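Side-chain contacts in histidine triad (HIT) protein (Clostridium difficile, PDB 4EGU), which binds zinc and guanosine monophosphate and, as a member of the histidine triad family, probably hydrolyses or transfers nucleotides through a histidine-bound intermediate: residues 6-9 with 10-13; 21-25 with 26-30; 63-66 with 67-71. All blocks are in the same frame, centred on the assembly; numbering follows the deposited sequence.

Contact 1 (6-9 with 10-13); sequences CIFC and KIAN. With ZN (zinc ion), chain D; 5GP (guanosine-5'-monophosphate), chain C.
Ile7 and Ile11 meet one turn apart on the short helix that carries the CxxC half of a Cys2His2 zinc site, a helix that serves two ligands at once: its isoleucines face the nucleotide and its cysteines the zinc. The two isoleucines lie side by side and point the same way, Ile7 CG2 resting 3.8 Å from Ile11 CD1. Both run to the guanine base, where Ile7 CG2 lies 3.6 Å from O6 and Ile11, extended at its second torsion (chi2 177°), brings CD1 to 3.6 Å from N1. Phe8 widens this apolar wall: its CZ brings the ring edge to O4' of the ribose at 3.4 Å, while Phe30 and His102 make edge-to-face contacts with the same ring. This is the close-packed side.

Lys10 and Asn13 belong to the looser, more polar side. The Lys10 chain passes Cys6 O with its CG and bends at its last torsion, leading its ammonium group to a salt bridge with Glu15; Asn13 ends the helix at an exposed position. Helical bonds such as Ala12 N to Phe8 O (2.8 Å) hold the turn.

At the start of the helix Cys6 is the N-cap. Its SG accepts a capping hydrogen bond from Cys9 N at 3.4 Å and also binds zinc, which Cys9, His48 and His100 complete, with Cys6 SG and Cys9 SG each 2.3 Å from the metal.

Contact 2 (21-25 with 26-30); sequences VYEDD and RVLAF
Tyr22 CB and Ala29 CB touch at 3.8 Å on one face of an antiparallel beta hairpin, a worked case of a hydrogen-bonded pair with its side chains packed directly across the strands. Val27 adds to this apolar patch, its CG1 lying 4.2 Å from Tyr22 CD2; its carbonyl oxygen lies at the edge of the same ring. On the opposite face the non-hydrogen-bonded pair Glu23 and Leu28 cross at a slant: Leu28 CD1 sits 3.9 Å from Glu23 CB, and the carboxylate beyond makes salt bridges with Lys20 and Lys46.

Outward from this centre, one end of the ladder is broken by a classic beta bulge. Val21 N (2.8 Å) and Tyr22 N (3.2 Å) both bond to Ala29 O, approaching from the same face of its carbonyl plane. The other end is the turn, where Asp24 CG lies between its backbone N and carbonyl carbon (chi1 67°). This folds the carboxylate back over the turn, and OD1 receives Arg26 N and Val27 N, each at 2.8 Å. The first comes from above the carboxylate plane; the second lies nearly in line with the C-O bond. The remaining oxygen, OD2, accepts from Tyr22 OH at 2.7 Å, from out of the carboxylate plane, and bonds to His65 NE2 as well. So many partners hold the carboxylate's rotation and would probably favour its charged form.

Strand 39-45 pairs with the far side of 27-30, helix 61-77 packs against Tyr22 and Val27, and helix 7-12 lies against Leu28 and Phe30, whose ring also touches the nucleotide.

Contact 3 (63-66 with 67-71); sequences VSHI and HVVIN
His67 turns back on Val63 within helix 61-77, the long helix that packs on the sheet of the histidine triad fold, and the pair illustrates how a side chain can share a main-chain acceptor one turn earlier. Among the hydrogen bonds, Val63 O takes two from this one residue: His67 N at 3.0 Å and His67 ND1 at 2.9 Å, which arrive from opposite faces of the carbonyl plane. The imidazole bond is fairly straight, 158° at the hydrogen, and the oxygen lies close to the ring plane. With CG beside the backbone N (chi1 -79°), the ring swings toward the preceding turn, and the bond then fixes its rotation. Regular helical bonds, such as Val68 N to Ser64 O, continue the i to i+4 pattern.

Apolar contacts form a second group. Val63 CG1 runs alongside the imidazole, 3.7 Å from His67 ND1, and Ile70 CD1 sits over the centre of one face of that ring. The same methyl lies 4.0 Å from Ile66 CG2. Val43, Val86 and Tyr103 are among the sheet residues that pack on this buried side.

Contacts with the second subunit form another group. Val63 packs on His67 of the second subunit and His67 on Val63 of the second subunit, so the opening pair is repeated across the interface. Ser64 meets Ser64 of that subunit, and its OG bonds to Asp61 of the second subunit as well as to Asp61 O of its own chain.

A CH-pi contact remains, between His65 and Val69. While the imidazole is held from the hairpin by Asp24, Val69 CG2 stands over one ring face, 4.2 Å from the centroid and displaced toward the rim.

In the fold
From the N terminus the contacts come in series, none nesting within or crossing another, and each is local. Contact 1 forms the opening helix; contact 2 follows and closes the tight turn between strands 20-23 and 27-31; contact 3 lies within helix 61-77. Contact 2 is the middle piece. On one side Leu28 packs on Ile11 and Ala12, and Phe30 on Ile11 and Phe8, linking the zinc and nucleotide region to the sheet. On the other, Val27 touches His65 and Tyr22 touches Val69, beside the polar tie from the hairpin turn to the helix. Contacts 1 and 3 do not touch; their centres are about 19 Å apart, with the sheet between them.

Contact 1 (6-9 with 10-13)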
loop_
_atom_site.group_PDB
_atom_site.type_symbol
_atom_site.label_atom_id
_atom_site.label_comp_id
_atom_site.label_asym_id
_atom_site.label_seq_id
_atom_site.Cartn_x
_atom_site.Cartn_y
_atom_site.Cartn_z
ATOM N N CYS A 6 -17.449 13.790 -6.092
ATOM C CA CYS A 6 -16.604 12.627 -5.850
ATOM C C CYS A 6 -17.244 11.348 -6.371
ATOM O O CYS A 6 -18.245 10.885 -5.840
ATOM C CB CYS A 6 -16.300 12.488 -4.360
ATOM S SG CYS A 6 -15.202 11.093 -4.066
ATOM N N ILE A 7 -16.646 10.759 -7.396
ATOM C CA ILE A 7 -17.154 9.548 -7.996
ATOM C C ILE A 7 -17.214 8.437 -6.938
ATOM O O ILE A 7 -18.157 7.655 -6.914
ATOM C CB ILE A 7 -16.276 9.102 -9.203
ATOM C CG1 ILE A 7 -16.318 10.131 -10.336
ATOM C CG2 ILE A 7 -16.706 7.726 -9.712
ATOM C CD1 ILE A 7 -15.244 9.903 -11.388
ATOM N N PHE A 8 -16.202 8.332 -6.077
ATOM C CA PHE A 8 -16.166 7.213 -5.128
ATOM C C PHE A 8 -17.170 7.388 -3.988
ATOM O O PHE A 8 -17.672 6.382 -3.488
ATOM C CB PHE A 8 -14.760 6.930 -4.619
ATOM C CG PHE A 8 -13.812 6.345 -5.653
ATOM C CD1 PHE A 8 -14.197 6.065 -6.962
ATOM C CD2 PHE A 8 -12.505 6.074 -5.298
ATOM C CE1 PHE A 8 -13.287 5.534 -7.886
ATOM C CE2 PHE A 8 -11.606 5.546 -6.210
ATOM C CZ PHE A 8 -11.995 5.272 -7.510
ATOM N N CYS A 9 -17.496 8.617 -3.581
ATOM C CA CYS A 9 -18.603 8.792 -2.643
ATOM C C CYS A 9 -19.901 8.279 -3.265
ATOM O O CYS A 9 -20.711 7.640 -2.603
ATOM C CB CYS A 9 -18.768 10.254 -2.239
ATOM S SG CYS A 9 -17.606 10.853 -0.967
ATOM N N LYS A 10 -20.112 8.567 -4.544
ATOM C CA LYS A 10 -21.333 8.131 -5.226
ATOM C C LYS A 10 -21.349 6.608 -5.420
ATOM O O LYS A 10 -22.407 6.000 -5.339
ATOM C CB LYS A 10 -21.473 8.818 -6.582
ATOM C CG LYS A 10 -21.642 10.316 -6.574
ATOM C CD LYS A 10 -21.693 10.827 -8.020
ATOM C CE LYS A 10 -21.757 12.344 -8.112
ATOM N NZ LYS A 10 -23.024 12.926 -7.573
ATOM N N ILE A 11 -20.190 6.000 -5.683
ATOM C CA ILE A 11 -20.093 4.550 -5.780
ATOM C C ILE A 11 -20.318 3.930 -4.367
ATOM O O ILE A 11 -21.045 2.954 -4.241
ATOM C CB ILE A 11 -18.748 4.086 -6.437
ATOM C CG1 ILE A 11 -18.726 4.444 -7.930
ATOM C CG2 ILE A 11 -18.546 2.589 -6.218
ATOM C CD1 ILE A 11 -17.451 4.101 -8.657
ATOM N N ALA A 12 -19.728 4.511 -3.320
ATOM C CA ALA A 12 -19.843 3.981 -1.946
ATOM C C ALA A 12 -21.244 4.055 -1.340
ATOM O O ALA A 12 -21.632 3.164 -0.581
ATOM C CB ALA A 12 -18.875 4.687 -1.022
ATOM N N ASN A 13 -21.991 5.116 -1.634
ATOM C CA ASN A 13 -23.334 5.274 -1.077
ATOM C C ASN A 13 -24.390 4.679 -2.003
ATOM O O ASN A 13 -25.589 4.823 -1.771
ATOM C CB ASN A 13 -23.652 6.746 -0.754
ATOM C CG ASN A 13 -24.029 7.568 -1.985
ATOM O OD1 ASN A 13 -24.337 7.026 -3.046
ATOM N ND2 ASN A 13 -24.015 8.891 -1.836
HETATM ZN ZN ZN D . -15.484 10.762 -1.798
HETATM P P 5GP C . -6.085 6.684 -9.257
HETATM O O1P 5GP C . -5.260 6.829 -10.516
HETATM O O2P 5GP C . -6.802 7.923 -8.797
HETATM O O3P 5GP C . -5.266 6.131 -8.169
HETATM O "O5'" 5GP C . -7.109 5.516 -9.480
HETATM C "C5'" 5GP C . -8.456 5.795 -9.782
HETATM C "C4'" 5GP C . -9.062 4.633 -10.479
HETATM O "O4'" 5GP C . -10.479 4.818 -10.531
HETATM C "C3'" 5GP C . -8.593 4.446 -11.924
HETATM O "O3'" 5GP C . -7.856 3.227 -12.044
HETATM C "C2'" 5GP C . -9.909 4.375 -12.735
HETATM O "O2'" 5GP C . -9.944 3.391 -13.750
HETATM C "C1'" 5GP C . -10.967 4.141 -11.648
HETATM N N9 5GP C . -12.281 4.689 -11.949
HETATM C C8 5GP C . -12.516 5.966 -12.308
HETATM N N7 5GP C . -13.839 6.163 -12.466
HETATM C C5 5GP C . -14.445 4.991 -12.184
HETATM C C6 5GP C . -15.776 4.605 -12.185
HETATM O O6 5GP C . -16.734 5.379 -12.490
HETATM N N1 5GP C . -15.998 3.330 -11.828
HETATM C C2 5GP C . -15.014 2.455 -11.493
HETATM N N2 5GP C . -15.380 1.206 -11.164
HETATM N N3 5GP C . -13.712 2.781 -11.492
HETATM C C4 5GP C . -13.451 4.062 -11.839
#

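Contact 2 (21-25 with 26-30)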
loop_
_atom_site.group_PDB
_atom_site.type_symbol
_atom_site.label_atom_id
_atom_site.label_comp_id
_atom_site.label_asym_id
_atom_site.label_seq_id
_atom_site.Cartn_x
_atom_site.Cartn_y
_atom_site.Cartn_z
ATOM N N VAL A 21 -17.208 -6.282 -4.984
ATOM C CA VAL A 21 -16.376 -7.390 -4.564
ATOM C C VAL A 21 -16.443 -7.618 -3.051
ATOM O O VAL A 21 -16.289 -8.744 -2.568
ATOM C CB VAL A 21 -14.907 -7.077 -4.999
ATOM C CG1 VAL A 21 -13.942 -8.124 -4.484
ATOM C CG2 VAL A 21 -14.830 -6.957 -6.511
ATOM N N TYR A 22 -16.643 -6.542 -2.299
ATOM C CA TYR A 22 -16.727 -6.604 -0.850
ATOM C C TYR A 22 -17.583 -5.459 -0.362
ATOM O O TYR A 22 -17.499 -4.348 -0.903
ATOM C CB TYR A 22 -15.331 -6.470 -0.232
ATOM C CG TYR A 22 -15.328 -6.483 1.279
ATOM C CD1 TYR A 22 -15.158 -7.676 1.972
ATOM C CD2 TYR A 22 -15.528 -5.329 2.015
ATOM C CE1 TYR A 22 -15.161 -7.704 3.347
ATOM C CE2 TYR A 22 -15.549 -5.352 3.406
ATOM C CZ TYR A 22 -15.368 -6.562 4.066
ATOM O OH TYR A 22 -15.356 -6.651 5.441
ATOM N N GLU A 23 -18.348 -5.673 0.693
ATOM C CA GLU A 23 -18.963 -4.564 1.394
ATOM C C GLU A 23 -19.203 -4.934 2.848
ATOM O O GLU A 23 -19.704 -6.030 3.153
ATOM C CB GLU A 23 -20.280 -4.128 0.741
ATOM C CG GLU A 23 -20.783 -2.775 1.264
ATOM C CD GLU A 23 -22.079 -2.295 0.629
ATOM O OE1 GLU A 23 -22.619 -2.998 -0.247
ATOM O OE2 GLU A 23 -22.561 -1.214 1.031
ATOM N N ASP A 24 -18.916 -3.994 3.732
ATOM C CA ASP A 24 -19.361 -4.038 5.116
ATOM C C ASP A 24 -19.830 -2.629 5.494
ATOM O O ASP A 24 -20.087 -1.792 4.608
ATOM C CB ASP A 24 -18.293 -4.648 6.055
ATOM C CG ASP A 24 -17.026 -3.801 6.202
ATOM O OD1 ASP A 24 -17.033 -2.610 5.875
ATOM O OD2 ASP A 24 -16.011 -4.380 6.684
ATOM N N ASP A 25 -19.984 -2.360 6.786
ATOM C CA ASP A 25 -20.480 -1.062 7.221
ATOM C C ASP A 25 -19.529 0.096 6.967
ATOM O O ASP A 25 -19.962 1.238 7.012
ATOM C CB ASP A 25 -20.848 -1.081 8.706
ATOM C CG ASP A 25 -19.663 -1.380 9.624
ATOM O OD1 ASP A 25 -18.701 -2.050 9.207
ATOM O OD2 ASP A 25 -19.714 -0.944 10.795
ATOM N N ARG A 26 -18.258 -0.181 6.694
ATOM C CA ARG A 26 -17.151 0.797 6.665
ATOM C C ARG A 26 -16.445 0.908 5.325
ATOM O O ARG A 26 -15.827 1.930 5.064
ATOM C CB ARG A 26 -16.041 0.411 7.661
ATOM C CG ARG A 26 -16.346 0.668 9.119
ATOM C CD ARG A 26 -15.170 0.253 10.007
ATOM N NE ARG A 26 -14.093 1.238 9.999
ATOM C CZ ARG A 26 -12.876 1.025 10.494
ATOM N NH1 ARG A 26 -12.567 -0.146 11.033
ATOM N NH2 ARG A 26 -11.963 1.986 10.449
ATOM N N VAL A 27 -16.410 -0.181 4.557
ATOM C CA VAL A 27 -15.549 -0.321 3.388
ATOM C C VAL A 27 -16.340 -0.977 2.279
ATOM O O VAL A 27 -17.178 -1.850 2.510
ATOM C CB VAL A 27 -14.290 -1.171 3.747
ATOM C CG1 VAL A 27 -13.560 -1.646 2.500
ATOM C CG2 VAL A 27 -13.333 -0.374 4.642
ATOM N N LEU A 28 -16.055 -0.563 1.054
ATOM C CA LEU A 28 -16.562 -1.177 -0.152
ATOM C C LEU A 28 -15.360 -1.476 -1.051
ATOM O O LEU A 28 -14.429 -0.694 -1.140
ATOM C CB LEU A 28 -17.523 -0.233 -0.920
ATOM C CG LEU A 28 -18.097 -0.686 -2.268
ATOM C CD1 LEU A 28 -19.160 -1.752 -2.098
ATOM C CD2 LEU A 28 -18.665 0.511 -2.982
ATOM N N ALA A 29 -15.406 -2.599 -1.750
ATOM C CA ALA A 29 -14.441 -2.883 -2.805
ATOM C C ALA A 29 -15.189 -3.192 -4.077
ATOM O O ALA A 29 -16.252 -3.834 -4.036
ATOM C CB ALA A 29 -13.508 -4.034 -2.452
ATOM N N PHE A 30 -14.656 -2.751 -5.207
ATOM C CA PHE A 30 -15.329 -2.885 -6.472
ATOM C C PHE A 30 -14.290 -2.959 -7.584
ATOM O O PHE A 30 -13.158 -2.523 -7.427
ATOM C CB PHE A 30 -16.356 -1.728 -6.685
ATOM C CG PHE A 30 -15.768 -0.326 -6.550
ATOM C CD1 PHE A 30 -15.589 0.288 -5.313
ATOM C CD2 PHE A 30 -15.354 0.367 -7.678
ATOM C CE1 PHE A 30 -15.025 1.560 -5.213
ATOM C CE2 PHE A 30 -14.807 1.639 -7.582
ATOM C CZ PHE A 30 -14.633 2.228 -6.349
#

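Contact 3 (63-66 with 67-71)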
loop_
_atom_site.group_PDB
_atom_site.type_symbol
_atom_site.label_atom_id
_atom_site.label_comp_id
_atom_site.label_asym_id
_atom_site.label_seq_id
_atom_site.Cartn_x
_atom_site.Cartn_y
_atom_site.Cartn_z
ATOM N N VAL A 63 -6.912 2.136 7.535
ATOM C CA VAL A 63 -5.957 1.471 6.645
ATOM C C VAL A 63 -5.749 0.002 7.064
ATOM O O VAL A 63 -5.644 -0.875 6.201
ATOM C CB VAL A 63 -4.637 2.262 6.559
ATOM C CG1 VAL A 63 -3.610 1.521 5.719
ATOM C CG2 VAL A 63 -4.903 3.644 5.973
ATOM N N SER A 64 -5.699 -0.293 8.356
ATOM C CA SER A 64 -5.598 -1.676 8.784
ATOM C C SER A 64 -6.858 -2.458 8.372
ATOM O O SER A 64 -6.745 -3.585 7.892
ATOM C CB SER A 64 -5.278 -1.803 10.257
ATOM O OG SER A 64 -6.240 -1.207 11.023
ATOM N N HIS A 65 -8.033 -1.844 8.525
ATOM C CA HIS A 65 -9.235 -2.541 8.125
ATOM C C HIS A 65 -9.240 -2.803 6.609
ATOM O O HIS A 65 -9.610 -3.906 6.182
ATOM C CB HIS A 65 -10.490 -1.810 8.563
ATOM C CG HIS A 65 -11.718 -2.629 8.336
ATOM N ND1 HIS A 65 -11.907 -3.885 8.882
ATOM C CD2 HIS A 65 -12.793 -2.395 7.557
ATOM C CE1 HIS A 65 -13.073 -4.362 8.479
ATOM N NE2 HIS A 65 -13.635 -3.470 7.681
ATOM N N ILE A 66 -8.817 -1.823 5.822
ATOM C CA ILE A 66 -8.687 -2.029 4.397
ATOM C C ILE A 66 -7.784 -3.221 4.088
ATOM O O ILE A 66 -8.070 -3.992 3.176
ATOM C CB ILE A 66 -8.208 -0.732 3.731
ATOM C CG1 ILE A 66 -9.375 0.274 3.660
ATOM C CG2 ILE A 66 -7.578 -0.976 2.370
ATOM C CD1 ILE A 66 -8.951 1.686 3.239
ATOM N N HIS A 67 -6.680 -3.362 4.825
ATOM C CA HIS A 67 -5.764 -4.480 4.593
ATOM C C HIS A 67 -6.335 -5.840 5.015
ATOM O O HIS A 67 -6.061 -6.835 4.351
ATOM C CB HIS A 67 -4.407 -4.207 5.213
ATOM C CG HIS A 67 -3.568 -3.278 4.376
ATOM N ND1 HIS A 67 -3.788 -1.927 4.263
ATOM C CD2 HIS A 67 -2.526 -3.540 3.546
ATOM C CE1 HIS A 67 -2.900 -1.413 3.412
ATOM N NE2 HIS A 67 -2.118 -2.372 2.966
ATOM N N VAL A 68 -7.128 -5.897 6.089
ATOM C CA VAL A 68 -7.854 -7.125 6.392
ATOM C C VAL A 68 -8.774 -7.486 5.210
ATOM O O VAL A 68 -8.840 -8.647 4.804
ATOM C CB VAL A 68 -8.645 -6.997 7.708
ATOM C CG1 VAL A 68 -9.601 -8.184 7.872
ATOM C CG2 VAL A 68 -7.676 -6.896 8.876
ATOM N N VAL A 69 -9.473 -6.489 4.668
ATOM C CA VAL A 69 -10.349 -6.707 3.520
ATOM C C VAL A 69 -9.561 -7.226 2.309
ATOM O O VAL A 69 -10.005 -8.169 1.655
ATOM C CB VAL A 69 -11.146 -5.432 3.213
ATOM C CG1 VAL A 69 -11.879 -5.541 1.878
ATOM C CG2 VAL A 69 -12.107 -5.135 4.363
ATOM N N ILE A 70 -8.413 -6.614 2.025
ATOM C CA ILE A 70 -7.587 -7.077 0.916
ATOM C C ILE A 70 -7.259 -8.562 1.090
ATOM O O ILE A 70 -7.401 -9.347 0.152
ATOM C CB ILE A 70 -6.304 -6.221 0.821
ATOM C CG1 ILE A 70 -6.645 -4.807 0.352
ATOM C CG2 ILE A 70 -5.269 -6.892 -0.084
ATOM C CD1 ILE A 70 -5.506 -3.810 0.470
ATOM N N ASN A 71 -6.797 -8.940 2.275
ATOM C CA ASN A 71 -6.419 -10.326 2.505
ATOM C C ASN A 71 -7.642 -11.262 2.417
ATOM O O ASN A 71 -7.519 -12.383 1.917
ATOM C CB ASN A 71 -5.708 -10.511 3.833
ATOM C CG ASN A 71 -4.240 -10.178 3.761
ATOM O OD1 ASN A 71 -3.708 -9.763 2.721
ATOM N ND2 ASN A 71 -3.561 -10.389 4.875
#